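Local atomic coordinates of ulvan Lyase-PL25 (Pseudoalteromonas sp. PLSV, PDB entry 5UAM), a protein that cleaves ulvan, the sulfated cell-wall polysaccharide of green seaweeds, as a beta-propeller lyase of polysaccharide lyase family 25. Residues G74-P79 / G448-S453; F161-Q166 / F178-A183; K210-I215 / V285-A290; P355-V360 / T377-D382. All coordinates share one frame; numbering follows the deposited sequence.

How the interactions relate
Interaction 2 is the buried contact of the four, a bulged hairpin whose R180 and Y164 reach a bound phosphate in the active site. Interaction 1 is partly buried and ties the C-terminal end of the chain to strand 75-81, at the edge of a four-stranded sheet, through an arginine lying on a tryptophan. Interactions 3 and 4 belong to the surface: the first relies on charged groups and a stacked arginine pair, the second on a tyrosine hydroxyl, an aromatic pair and ordered water. Interactions 2 and 3 reach the same large sheet, with centres about 20 Å apart, whereas 1 and 3 lie on opposite sides of the chain's centre. Along the sequence, interaction 1 encloses the other three.

Interaction 1: residues G74-P79 / G448-S453; sequences GQWQGP and GAVTRS
R452 lays its side chain over one face of the W76 indole and grips G78 beyond it. CG stands anti to the backbone N (chi1 -178°) and the chain stays extended to NE, with CD in a CH-pi contact 4.0 Å from the centroid of the five-membered ring of W76. The guanidinium then passes over W76 CB and takes G78 O end-on. R452 NH2 donates to G78 O at 2.8 Å and NH1 to the same oxygen at 2.9 Å, both with the oxygen in the guanidinium plane. The backbone angles of G78 leave no room for a CB beside the carbonyl O of Q77, and a cis peptide joins it to P79. At the edge of the indole, W76 NE1 donates to T451 O at 2.9 Å, the donor standing above the carbonyl plane. W76 sits on strand 75-81, an outermost strand of one four-stranded propeller sheet; strand 452-453 pairs antiparallel with strand 25-26 near the N-terminus, so the contact ties both chain ends to this sheet. Around this tightly packed part R452 NE has a salt bridge to D456 of helix 454-460, NH1 also bonds to F29 O, and the ring of F29 meets W76. Toward V450 and T451, which are partly exposed, the contact is looser. V450 CG1 touches W76 CZ2 at 3.8 Å, and T451 turns its CB away and bonds through OG1 to Q25.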
loop_
_atom_site.group_PDB
_atom_site.type_symbol
_atom_site.label_atom_id
_atom_site.label_comp_id
_atom_site.label_asym_id
_atom_site.label_seq_id
_atom_site.Cartn_x
_atom_site.Cartn_y
_atom_site.Cartn_z
ATOM N N GLY A 74 -24.276 13.948 4.920
ATOM C CA GLY A 74 -23.373 14.840 4.236
ATOM C C GLY A 74 -22.342 15.493 5.123
ATOM O O GLY A 74 -21.697 16.448 4.681
ATOM N N GLN A 75 -22.166 15.018 6.353
ATOM C CA GLN A 75 -21.330 15.682 7.343
ATOM C C GLN A 75 -19.966 15.009 7.414
ATOM O O GLN A 75 -19.868 13.777 7.465
ATOM C CB GLN A 75 -21.966 15.623 8.737
ATOM N N TRP A 76 -18.923 15.832 7.436
ATOM C CA TRP A 76 -17.573 15.407 7.738
ATOM C C TRP A 76 -17.257 15.602 9.216
ATOM O O TRP A 76 -17.691 16.572 9.849
ATOM C CB TRP A 76 -16.564 16.249 6.944
ATOM C CG TRP A 76 -16.486 15.942 5.488
ATOM C CD1 TRP A 76 -17.207 16.519 4.477
ATOM C CD2 TRP A 76 -15.616 14.989 4.874
ATOM N NE1 TRP A 76 -16.835 15.965 3.275
ATOM C CE2 TRP A 76 -15.860 15.031 3.491
ATOM C CE3 TRP A 76 -14.648 14.090 5.363
ATOM C CZ2 TRP A 76 -15.165 14.204 2.581
ATOM C CZ3 TRP A 76 -13.964 13.291 4.466
ATOM C CH2 TRP A 76 -14.232 13.356 3.090
ATOM N N GLN A 77 -16.443 14.685 9.744
ATOM C CA GLN A 77 -15.818 14.809 11.051
ATOM C C GLN A 77 -14.310 14.767 10.892
ATOM O O GLN A 77 -13.786 14.020 10.066
ATOM C CB GLN A 77 -16.193 13.636 11.963
ATOM C CG GLN A 77 -17.682 13.446 12.185
ATOM C CD GLN A 77 -18.251 14.418 13.178
ATOM O OE1 GLN A 77 -17.751 14.548 14.295
ATOM N NE2 GLN A 77 -19.316 15.107 12.783
ATOM N N GLY A 78 -13.612 15.551 11.697
ATOM C CA GLY A 78 -12.176 15.562 11.682
ATOM C C GLY A 78 -11.635 16.482 10.615
ATOM O O GLY A 78 -12.349 17.306 10.049
ATOM N N PRO A 79 -10.350 16.358 10.319
ATOM C CA PRO A 79 -9.438 15.303 10.771
ATOM C C PRO A 79 -8.965 15.484 12.217
ATOM O O PRO A 79 -8.892 16.595 12.750
ATOM C CB PRO A 79 -8.269 15.452 9.819
ATOM C CG PRO A 79 -8.236 16.905 9.495
ATOM C CD PRO A 79 -9.693 17.300 9.399
ATOM N N GLY A 448 -16.135 12.187 -9.236
ATOM C CA GLY A 448 -15.341 13.271 -8.706
ATOM C C GLY A 448 -15.276 13.233 -7.201
ATOM O O GLY A 448 -15.501 12.202 -6.564
ATOM N N ALA A 449 -14.943 14.379 -6.628
ATOM C CA ALA A 449 -14.642 14.467 -5.215
ATOM C C ALA A 449 -15.907 14.584 -4.383
ATOM O O ALA A 449 -16.917 15.167 -4.803
ATOM C CB ALA A 449 -13.761 15.694 -4.961
ATOM N N VAL A 450 -15.821 14.035 -3.172
ATOM C CA VAL A 450 -16.830 14.238 -2.136
ATOM C C VAL A 450 -16.513 15.575 -1.480
ATOM O O VAL A 450 -15.509 15.702 -0.778
ATOM C CB VAL A 450 -16.790 13.113 -1.100
ATOM C CG1 VAL A 450 -17.831 13.364 -0.010
ATOM C CG2 VAL A 450 -17.009 11.763 -1.743
ATOM N N THR A 451 -17.366 16.562 -1.697
ATOM C CA THR A 451 -17.048 17.919 -1.274
ATOM C C THR A 451 -17.263 18.121 0.222
ATOM O O THR A 451 -17.930 17.334 0.911
ATOM C CB THR A 451 -17.855 18.951 -2.057
ATOM O OG1 THR A 451 -19.256 18.824 -1.785
ATOM C CG2 THR A 451 -17.625 18.796 -3.578
ATOM N N ARG A 452 -16.662 19.198 0.717
ATOM C CA ARG A 452 -16.792 19.611 2.108
ATOM C C ARG A 452 -17.037 21.115 2.173
ATOM O O ARG A 452 -16.491 21.878 1.374
ATOM C CB ARG A 452 -15.523 19.293 2.888
ATOM C CG ARG A 452 -15.613 19.656 4.364
ATOM C CD ARG A 452 -14.460 19.068 5.193
ATOM N NE ARG A 452 -14.776 19.189 6.619
ATOM C CZ ARG A 452 -14.060 18.645 7.604
ATOM N NH1 ARG A 452 -12.936 17.999 7.338
ATOM N NH2 ARG A 452 -14.481 18.739 8.846
ATOM N N SER A 453 -17.862 21.541 3.123
ATOM C CA SER A 453 -18.050 22.962 3.378
ATOM C C SER A 453 -16.727 23.585 3.786
ATOM O O SER A 453 -16.054 23.101 4.697
ATOM C CB SER A 453 -19.060 23.133 4.509
ATOM O OG SER A 453 -18.919 24.378 5.157
#

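Interaction 2: residues F161-Q166 / F178-A183; sequences FGTYNQ and FFRHGA. With PO4 (phosphate ion), chain E.
R180 and Y164 run alongside each other to a bound phosphate. R180 NH1 donates to phosphate O2 at 2.9 Å and NH2 to O4, the latter bond nearly straight at 172°; Y164 OH stands 2.8 Å from phosphate O3. NE of the arginine has its own acceptor. The bend at chi3 (67°) places NE to donate to G182 O at 2.9 Å, while T163 OG1 donates to the same oxygen from the opposite face of its plane, at 3.1 Å. A weak bond from R180 NH2 to T163 OG1 closes this small network. Further out, T163 pairs with R180 and Q166 with F178 as antiparallel hydrogen-bonded pairs, and the register slips by one between them, a beta bulge that spans the corner at Y164. Packing also brings the two phosphate-binding groups together: Y164 CE2 lies over one face of the R180 guanidinium, 3.7 Å from R180 CZ, and T163 CG2 sits over the centre of one face of the Y164 ring. Elsewhere in the contact F179 CD2 rests 3.8 Å from G162 CA, and F161 O lies over the imidazole of H181. H99, H119, H184 and Y222 also bond the phosphate. With Y164 the likely proton acceptor and R180 a likely substrate ligand, the ion, probably from the crystallisation liquor, may mark where an anionic group of ulvan is held beside the likely base.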
loop_
_atom_site.group_PDB
_atom_site.type_symbol
_atom_site.label_atom_id
_atom_site.label_comp_id
_atom_site.label_asym_id
_atom_site.label_seq_id
_atom_site.Cartn_x
_atom_site.Cartn_y
_atom_site.Cartn_z
ATOM N N PHE A 161 10.015 -3.048 14.962
ATOM C CA PHE A 161 10.809 -3.231 13.744
ATOM C C PHE A 161 9.842 -3.555 12.617
ATOM O O PHE A 161 9.626 -4.713 12.244
ATOM C CB PHE A 161 11.808 -4.369 13.927
ATOM C CG PHE A 161 12.701 -4.190 15.093
ATOM C CD1 PHE A 161 13.603 -3.149 15.125
ATOM C CD2 PHE A 161 12.632 -5.047 16.182
ATOM C CE1 PHE A 161 14.420 -2.956 16.213
ATOM C CE2 PHE A 161 13.438 -4.860 17.271
ATOM C CZ PHE A 161 14.345 -3.819 17.291
ATOM N N GLY A 162 9.250 -2.515 12.058
ATOM C CA GLY A 162 8.262 -2.685 11.008
ATOM C C GLY A 162 8.247 -1.533 10.013
ATOM O O GLY A 162 8.474 -0.375 10.372
ATOM N N THR A 163 8.013 -1.868 8.751
ATOM C CA THR A 163 7.739 -0.924 7.672
ATOM C C THR A 163 6.644 -1.553 6.817
ATOM O O THR A 163 6.634 -2.769 6.610
ATOM C CB THR A 163 8.958 -0.708 6.709
ATOM O OG1 THR A 163 10.197 -0.519 7.417
ATOM C CG2 THR A 163 8.743 0.512 5.824
ATOM N N TYR A 164 5.762 -0.724 6.262
ATOM C CA TYR A 164 4.798 -1.135 5.228
ATOM C C TYR A 164 3.618 -1.940 5.770
ATOM O O TYR A 164 3.338 -3.063 5.313
ATOM C CB TYR A 164 5.467 -1.850 4.059
ATOM C CG TYR A 164 6.531 -1.078 3.338
ATOM C CD1 TYR A 164 6.260 0.150 2.767
ATOM C CD2 TYR A 164 7.817 -1.582 3.217
ATOM C CE1 TYR A 164 7.228 0.819 2.072
ATOM C CE2 TYR A 164 8.787 -0.923 2.543
ATOM C CZ TYR A 164 8.502 0.277 1.974
ATOM O OH TYR A 164 9.472 0.949 1.272
ATOM N N ASN A 165 2.876 -1.334 6.691
ATOM C CA ASN A 165 1.767 -2.001 7.357
ATOM C C ASN A 165 0.593 -2.247 6.425
ATOM O O ASN A 165 0.117 -1.335 5.739
ATOM C CB ASN A 165 1.247 -1.140 8.492
ATOM C CG ASN A 165 2.259 -0.928 9.550
ATOM O OD1 ASN A 165 2.876 -1.876 10.032
ATOM N ND2 ASN A 165 2.414 0.324 9.974
ATOM N N GLN A 166 0.072 -3.465 6.466
ATOM C CA GLN A 166 -1.054 -3.877 5.655
ATOM C C GLN A 166 -1.927 -4.713 6.561
ATOM O O GLN A 166 -1.488 -5.744 7.067
ATOM C CB GLN A 166 -0.542 -4.654 4.450
ATOM C CG GLN A 166 0.455 -3.833 3.680
ATOM C CD GLN A 166 1.057 -4.548 2.533
ATOM O OE1 GLN A 166 0.347 -5.050 1.669
ATOM N NE2 GLN A 166 2.376 -4.502 2.454
ATOM N N PHE A 178 0.489 -7.436 8.180
ATOM C CA PHE A 178 1.623 -7.812 7.345
ATOM C C PHE A 178 2.564 -6.616 7.226
ATOM O O PHE A 178 2.121 -5.472 7.111
ATOM C CB PHE A 178 1.139 -8.198 5.943
ATOM C CG PHE A 178 0.346 -9.448 5.916
ATOM C CD1 PHE A 178 -0.989 -9.407 6.238
ATOM C CD2 PHE A 178 0.929 -10.650 5.581
ATOM C CE1 PHE A 178 -1.750 -10.537 6.225
ATOM C CE2 PHE A 178 0.161 -11.829 5.602
ATOM C CZ PHE A 178 -1.175 -11.740 5.928
ATOM N N PHE A 179 3.861 -6.869 7.287
ATOM C CA PHE A 179 4.858 -5.812 7.215
ATOM C C PHE A 179 6.235 -6.428 7.005
ATOM O O PHE A 179 6.441 -7.640 7.180
ATOM C CB PHE A 179 4.859 -4.930 8.477
ATOM C CG PHE A 179 5.035 -5.691 9.756
ATOM C CD1 PHE A 179 3.952 -6.266 10.407
ATOM C CD2 PHE A 179 6.284 -5.824 10.340
ATOM C CE1 PHE A 179 4.108 -6.971 11.588
ATOM C CE2 PHE A 179 6.445 -6.522 11.516
ATOM C CZ PHE A 179 5.353 -7.092 12.155
ATOM N N ARG A 180 7.180 -5.571 6.623
ATOM C CA ARG A 180 8.592 -5.936 6.610
ATOM C C ARG A 180 9.169 -5.756 8.006
ATOM O O ARG A 180 9.030 -4.689 8.605
ATOM C CB ARG A 180 9.336 -5.059 5.616
ATOM C CG ARG A 180 10.813 -5.410 5.440
ATOM C CD ARG A 180 11.536 -4.543 4.434
ATOM N NE ARG A 180 11.644 -3.162 4.909
ATOM C CZ ARG A 180 11.950 -2.134 4.124
ATOM N NH1 ARG A 180 12.192 -2.318 2.827
ATOM N NH2 ARG A 180 11.991 -0.918 4.649
ATOM N N HIS A 181 9.815 -6.794 8.533
ATOM C CA HIS A 181 10.274 -6.794 9.927
ATOM C C HIS A 181 11.649 -6.128 10.061
ATOM O O HIS A 181 12.644 -6.723 10.481
ATOM C CB HIS A 181 10.271 -8.223 10.467
ATOM C CG HIS A 181 10.344 -8.358 11.961
ATOM N ND1 HIS A 181 11.459 -8.012 12.693
ATOM C CD2 HIS A 181 9.489 -8.934 12.844
ATOM C CE1 HIS A 181 11.268 -8.323 13.965
ATOM N NE2 HIS A 181 10.069 -8.864 14.087
ATOM N N GLY A 182 11.686 -4.851 9.645
ATOM C CA GLY A 182 12.901 -4.068 9.686
ATOM C C GLY A 182 13.092 -3.261 8.422
ATOM O O GLY A 182 12.104 -2.905 7.771
ATOM N N ALA A 183 14.352 -2.984 8.092
ATOM C CA ALA A 183 14.703 -2.297 6.853
ATOM C C ALA A 183 14.944 -3.319 5.735
ATOM O O ALA A 183 14.347 -4.394 5.760
ATOM C CB ALA A 183 15.887 -1.368 7.113
HETATM P P PO4 E . 12.743 1.407 1.689
HETATM O O1 PO4 E . 14.144 1.710 1.199
HETATM O O2 PO4 E . 12.325 0.062 1.254
HETATM O O3 PO4 E . 11.864 2.457 1.053
HETATM O O4 PO4 E . 12.756 1.481 3.212
#

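Interaction 3: residues K210-I215 / V285-A290; sequences KRRTDI and VTREVA
K210 and T286 are the closest backbone positions, yet their CA atoms stay 8.5 Å apart, and the end of strand 204-211 with the loop after it meets the start of helix 287-293 through side chains. R212 and R287 cross at about a right angle and stack their guanidinium groups flat, centres 3.9 Å apart and planes only 3° off parallel. Such a pair of like charges would repel, and nearby acids plausibly offset this. R212 is held side-on by D214: R212 NE donates to D214 OD1 at 2.9 Å and NH2 to OD2, each carboxylate oxygen using its syn lone pair. I215 CD1 lies against the opposite face of the same guanidinium, toward its rim, and NH1 bonds to Y239 OH. R287 NH1 forms a salt bridge with D219 and also donates to a water that accepts from T213 N. Alongside, K210 and E288 meet tip to tip. The bend at chi4 (63°) turns K210 NZ to E288 OE1 at 2.8 Å, with a weak second bond to OE2, and D219 again supplies a further acid. K210 CE also touches T286 CG2 at 3.9 Å. T286 is the N-cap of the helix, its OG1 accepting from V289 N at 3.2 Å. This is a stacked arginine pair within a surface salt-bridge network, at the end of strand 204-211, in the same large sheet as strand 232-243, which carries zinc ligands H240 and C242.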
loop_
_atom_site.group_PDB
_atom_site.type_symbol
_atom_site.label_atom_id
_atom_site.label_comp_id
_atom_site.label_asym_id
_atom_site.label_seq_id
_atom_site.Cartn_x
_atom_site.Cartn_y
_atom_site.Cartn_z
ATOM N N LYS A 210 18.264 -13.259 3.072
ATOM C CA LYS A 210 19.474 -14.043 3.296
ATOM C C LYS A 210 20.518 -13.638 2.265
ATOM O O LYS A 210 20.191 -13.020 1.250
ATOM C CB LYS A 210 19.228 -15.557 3.192
ATOM C CG LYS A 210 18.589 -16.002 1.852
ATOM C CD LYS A 210 18.531 -17.526 1.780
ATOM C CE LYS A 210 17.728 -18.027 0.592
ATOM N NZ LYS A 210 18.344 -17.637 -0.701
ATOM N N ARG A 211 21.773 -13.981 2.547
ATOM C CA ARG A 211 22.841 -13.710 1.595
ATOM C C ARG A 211 22.660 -14.586 0.369
ATOM O O ARG A 211 22.342 -15.774 0.475
ATOM C CB ARG A 211 24.213 -14.043 2.185
ATOM C CG ARG A 211 24.599 -13.314 3.464
ATOM C CD ARG A 211 25.022 -11.867 3.242
ATOM N NE ARG A 211 25.857 -11.667 2.059
ATOM C CZ ARG A 211 26.281 -10.478 1.640
ATOM N NH1 ARG A 211 25.971 -9.373 2.314
ATOM N NH2 ARG A 211 27.019 -10.391 0.543
ATOM N N ARG A 212 22.909 -14.003 -0.795
ATOM C CA ARG A 212 23.078 -14.794 -1.997
ATOM C C ARG A 212 24.446 -15.455 -2.026
ATOM O O ARG A 212 25.437 -14.926 -1.507
ATOM C CB ARG A 212 22.918 -13.909 -3.222
ATOM C CG ARG A 212 21.524 -13.397 -3.304
ATOM C CD ARG A 212 21.285 -12.646 -4.529
ATOM N NE ARG A 212 21.465 -13.443 -5.737
ATOM C CZ ARG A 212 20.708 -13.321 -6.818
ATOM N NH1 ARG A 212 19.704 -12.459 -6.835
ATOM N NH2 ARG A 212 20.965 -14.057 -7.896
ATOM N N THR A 213 24.498 -16.630 -2.648
ATOM C CA THR A 213 25.755 -17.357 -2.779
ATOM C C THR A 213 26.454 -17.110 -4.110
ATOM O O THR A 213 27.581 -17.576 -4.288
ATOM C CB THR A 213 25.522 -18.863 -2.607
ATOM O OG1 THR A 213 24.594 -19.317 -3.605
ATOM C CG2 THR A 213 24.948 -19.154 -1.218
ATOM N N ASP A 214 25.818 -16.388 -5.038
ATOM C CA ASP A 214 26.371 -16.169 -6.371
ATOM C C ASP A 214 26.843 -14.745 -6.618
ATOM O O ASP A 214 27.678 -14.536 -7.504
ATOM C CB ASP A 214 25.320 -16.528 -7.434
ATOM C CG ASP A 214 24.029 -15.720 -7.294
ATOM O OD1 ASP A 214 23.551 -15.474 -6.158
ATOM O OD2 ASP A 214 23.472 -15.337 -8.344
ATOM N N ILE A 215 26.322 -13.765 -5.875
ATOM C CA ILE A 215 26.685 -12.359 -6.019
ATOM C C ILE A 215 26.727 -11.732 -4.631
ATOM O O ILE A 215 26.214 -12.291 -3.661
ATOM C CB ILE A 215 25.686 -11.590 -6.910
ATOM C CG1 ILE A 215 24.260 -11.669 -6.339
ATOM C CG2 ILE A 215 25.722 -12.141 -8.337
ATOM C CD1 ILE A 215 23.252 -10.794 -7.091
ATOM N N VAL A 285 9.243 -18.434 2.415
ATOM C CA VAL A 285 9.562 -18.653 1.015
ATOM C C VAL A 285 10.877 -17.966 0.681
ATOM O O VAL A 285 11.078 -16.781 0.985
ATOM C CB VAL A 285 8.410 -18.169 0.128
ATOM C CG1 VAL A 285 8.813 -18.222 -1.353
ATOM C CG2 VAL A 285 7.168 -18.994 0.397
ATOM N N THR A 286 11.777 -18.714 0.048
ATOM C CA THR A 286 13.052 -18.192 -0.418
ATOM C C THR A 286 12.960 -17.799 -1.887
ATOM O O THR A 286 12.068 -18.226 -2.618
ATOM C CB THR A 286 14.120 -19.266 -0.302
ATOM O OG1 THR A 286 13.722 -20.368 -1.123
ATOM C CG2 THR A 286 14.287 -19.725 1.141
ATOM N N ARG A 287 13.951 -17.031 -2.330
ATOM C CA ARG A 287 14.025 -16.666 -3.740
ATOM C C ARG A 287 14.036 -17.906 -4.627
ATOM O O ARG A 287 13.371 -17.940 -5.668
ATOM C CB ARG A 287 15.267 -15.811 -3.993
ATOM C CG ARG A 287 15.348 -15.265 -5.436
ATOM C CD ARG A 287 16.728 -14.738 -5.749
ATOM N NE ARG A 287 17.588 -15.774 -6.306
ATOM C CZ ARG A 287 18.570 -16.403 -5.659
ATOM N NH1 ARG A 287 18.872 -16.136 -4.384
ATOM N NH2 ARG A 287 19.268 -17.323 -6.305
ATOM N N GLU A 288 14.760 -18.948 -4.225
ATOM C CA GLU A 288 14.867 -20.137 -5.065
ATOM C C GLU A 288 13.520 -20.828 -5.202
ATOM O O GLU A 288 13.147 -21.272 -6.294
ATOM C CB GLU A 288 15.918 -21.080 -4.475
ATOM C CG GLU A 288 17.345 -20.538 -4.582
ATOM C CD GLU A 288 17.810 -19.714 -3.383
ATOM O OE1 GLU A 288 16.979 -19.229 -2.594
ATOM O OE2 GLU A 288 19.047 -19.593 -3.211
ATOM N N VAL A 289 12.775 -20.938 -4.108
ATOM C CA VAL A 289 11.449 -21.529 -4.193
ATOM C C VAL A 289 10.511 -20.627 -4.968
ATOM O O VAL A 289 9.674 -21.107 -5.742
ATOM C CB VAL A 289 10.917 -21.832 -2.785
ATOM C CG1 VAL A 289 9.402 -22.152 -2.832
ATOM C CG2 VAL A 289 11.732 -22.969 -2.178
ATOM N N ALA A 290 10.592 -19.311 -4.741
ATOM C CA ALA A 290 9.711 -18.391 -5.451
ATOM C C ALA A 290 9.928 -18.475 -6.961
ATOM O O ALA A 290 8.967 -18.517 -7.740
ATOM C CB ALA A 290 9.931 -16.960 -4.953
HETATM O O HOH W 1 21.663 -17.553 -3.456
#

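Interaction 4: residues P355-V360 / T377-D382; sequences PQYERV and TTYNQD
Y357 packs against Y379 and N380, joining the loop between two propeller sheets, after strand 347-352 and before strand 362-367, to strand 373-381 of the second sheet. From CB, the side chain sets CG anti to the backbone N (chi1 -176°), and the ring beyond it meets the strand. One face of the ring lies near R359 N. Y379 presents its edge to the face of Y357, centroids 5.7 Å apart and planes at 79°, a T-shaped pair. Going round the ring, CE1 approaches N380 O at 3.5 Å in the ring plane, CE2 lies near Y379 CB, and CZ is 3.6 Å from Y379 CB. At the tip, Y357 OH accepts from N380 N at 3.0 Å and donates back within its own loop to V360 O at 2.8 Å; the hydroxyl therefore bridges strand and loop. Y379 OH goes elsewhere, to E401. Farther out on the surface, R359 carries its guanidinium over N380 CB toward the end of the strand. One water links R359 NH1 to D382 N, and another joins R359 NH2 to D382 O. R359 NH1 itself donates to D382 O at 2.9 Å, in the carbonyl plane and on a lone pair.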
loop_
_atom_site.group_PDB
_atom_site.type_symbol
_atom_site.label_atom_id
_atom_site.label_comp_id
_atom_site.label_asym_id
_atom_site.label_seq_id
_atom_site.Cartn_x
_atom_site.Cartn_y
_atom_site.Cartn_z
ATOM N N PRO A 355 -1.253 3.106 -22.810
ATOM C CA PRO A 355 -0.415 2.741 -23.959
ATOM C C PRO A 355 0.640 3.803 -24.249
ATOM O O PRO A 355 0.373 5.004 -24.194
ATOM C CB PRO A 355 -1.415 2.635 -25.118
ATOM C CG PRO A 355 -2.764 2.733 -24.542
ATOM C CD PRO A 355 -2.657 3.339 -23.182
ATOM N N GLN A 356 1.857 3.336 -24.534
ATOM C CA GLN A 356 2.970 4.182 -24.969
ATOM C C GLN A 356 3.363 5.253 -23.951
ATOM O O GLN A 356 4.076 6.203 -24.287
ATOM C CB GLN A 356 2.696 4.824 -26.333
ATOM C CG GLN A 356 2.692 3.840 -27.505
ATOM C CD GLN A 356 1.352 3.143 -27.687
ATOM O OE1 GLN A 356 0.302 3.790 -27.732
ATOM N NE2 GLN A 356 1.382 1.816 -27.797
ATOM N N TYR A 357 2.940 5.137 -22.701
ATOM C CA TYR A 357 3.298 6.138 -21.710
ATOM C C TYR A 357 4.670 5.795 -21.145
ATOM O O TYR A 357 4.973 4.631 -20.876
ATOM C CB TYR A 357 2.237 6.151 -20.609
ATOM C CG TYR A 357 2.382 7.204 -19.526
ATOM C CD1 TYR A 357 2.137 8.570 -19.771
ATOM C CD2 TYR A 357 2.724 6.835 -18.251
ATOM C CE1 TYR A 357 2.264 9.514 -18.733
ATOM C CE2 TYR A 357 2.846 7.762 -17.232
ATOM C CZ TYR A 357 2.617 9.080 -17.464
ATOM O OH TYR A 357 2.749 9.968 -16.404
ATOM N N GLU A 358 5.514 6.807 -21.001
ATOM C CA GLU A 358 6.899 6.602 -20.592
ATOM C C GLU A 358 7.254 7.322 -19.301
ATOM O O GLU A 358 8.434 7.324 -18.922
ATOM C CB GLU A 358 7.859 7.072 -21.696
ATOM C CG GLU A 358 7.620 6.436 -23.060
ATOM C CD GLU A 358 7.969 4.957 -23.103
ATOM O OE1 GLU A 358 7.732 4.329 -24.159
ATOM O OE2 GLU A 358 8.474 4.420 -22.088
ATOM N N ARG A 359 6.295 7.969 -18.639
ATOM C CA ARG A 359 6.551 8.669 -17.393
ATOM C C ARG A 359 6.035 7.795 -16.251
ATOM O O ARG A 359 5.901 6.576 -16.406
ATOM C CB ARG A 359 5.957 10.088 -17.450
ATOM C CG ARG A 359 6.518 10.956 -18.582
ATOM C CD ARG A 359 5.854 12.347 -18.619
ATOM N NE ARG A 359 6.121 13.122 -17.403
ATOM C CZ ARG A 359 5.464 14.229 -17.056
ATOM N NH1 ARG A 359 4.488 14.697 -17.820
ATOM N NH2 ARG A 359 5.775 14.870 -15.936
ATOM N N VAL A 360 5.731 8.398 -15.111
ATOM C CA VAL A 360 5.311 7.646 -13.935
ATOM C C VAL A 360 3.802 7.446 -13.964
ATOM O O VAL A 360 3.039 8.411 -14.114
ATOM C CB VAL A 360 5.721 8.373 -12.645
ATOM C CG1 VAL A 360 5.220 7.611 -11.426
ATOM C CG2 VAL A 360 7.233 8.591 -12.596
ATOM N N THR A 377 -6.220 5.288 -12.154
ATOM C CA THR A 377 -4.779 5.460 -12.254
ATOM C C THR A 377 -4.419 6.931 -12.338
ATOM O O THR A 377 -5.139 7.733 -12.939
ATOM C CB THR A 377 -4.216 4.647 -13.433
ATOM O OG1 THR A 377 -2.854 5.017 -13.708
ATOM C CG2 THR A 377 -5.013 4.870 -14.639
ATOM N N THR A 378 -3.308 7.284 -11.710
ATOM C CA THR A 378 -2.784 8.633 -11.839
ATOM C C THR A 378 -1.544 8.653 -12.721
ATOM O O THR A 378 -0.705 7.749 -12.674
ATOM C CB THR A 378 -2.532 9.317 -10.490
ATOM O OG1 THR A 378 -2.130 10.674 -10.713
ATOM C CG2 THR A 378 -1.448 8.653 -9.714
ATOM N N TYR A 379 -1.436 9.716 -13.504
ATOM C CA TYR A 379 -0.324 9.964 -14.402
ATOM C C TYR A 379 -0.247 11.469 -14.571
ATOM O O TYR A 379 -1.141 12.192 -14.141
ATOM C CB TYR A 379 -0.533 9.212 -15.726
ATOM C CG TYR A 379 -1.681 9.713 -16.570
ATOM C CD1 TYR A 379 -2.990 9.290 -16.360
ATOM C CD2 TYR A 379 -1.451 10.604 -17.592
ATOM C CE1 TYR A 379 -4.025 9.764 -17.167
ATOM C CE2 TYR A 379 -2.478 11.090 -18.390
ATOM C CZ TYR A 379 -3.763 10.660 -18.176
ATOM O OH TYR A 379 -4.775 11.145 -18.977
ATOM N N ASN A 380 0.832 11.959 -15.160
ATOM C CA ASN A 380 0.924 13.378 -15.451
ATOM C C ASN A 380 0.884 13.611 -16.953
ATOM O O ASN A 380 1.377 12.804 -17.749
ATOM C CB ASN A 380 2.140 14.049 -14.789
ATOM C CG ASN A 380 1.842 14.528 -13.349
ATOM O OD1 ASN A 380 1.201 13.808 -12.566
ATOM N ND2 ASN A 380 2.300 15.728 -13.000
ATOM N N GLN A 381 0.261 14.716 -17.332
ATOM C CA GLN A 381 0.297 15.209 -18.696
ATOM C C GLN A 381 0.912 16.588 -18.581
ATOM O O GLN A 381 0.312 17.495 -17.990
ATOM C CB GLN A 381 -1.084 15.276 -19.347
ATOM C CG GLN A 381 -0.950 15.739 -20.807
ATOM C CD GLN A 381 -2.265 15.852 -21.552
ATOM O OE1 GLN A 381 -3.261 16.337 -21.017
ATOM N NE2 GLN A 381 -2.267 15.416 -22.811
ATOM N N ASP A 382 2.113 16.745 -19.124
ATOM C CA ASP A 382 2.876 17.970 -18.931
ATOM C C ASP A 382 3.024 18.115 -17.416
ATOM O O ASP A 382 3.390 17.136 -16.747
ATOM C CB ASP A 382 2.177 19.112 -19.657
ATOM C CG ASP A 382 1.982 18.833 -21.147
ATOM O OD1 ASP A 382 2.919 18.307 -21.785
ATOM O OD2 ASP A 382 0.888 19.129 -21.674
HETATM O O HOH W 2 3.543 14.601 -20.551
HETATM O O HOH W 3 5.181 16.931 -14.054
#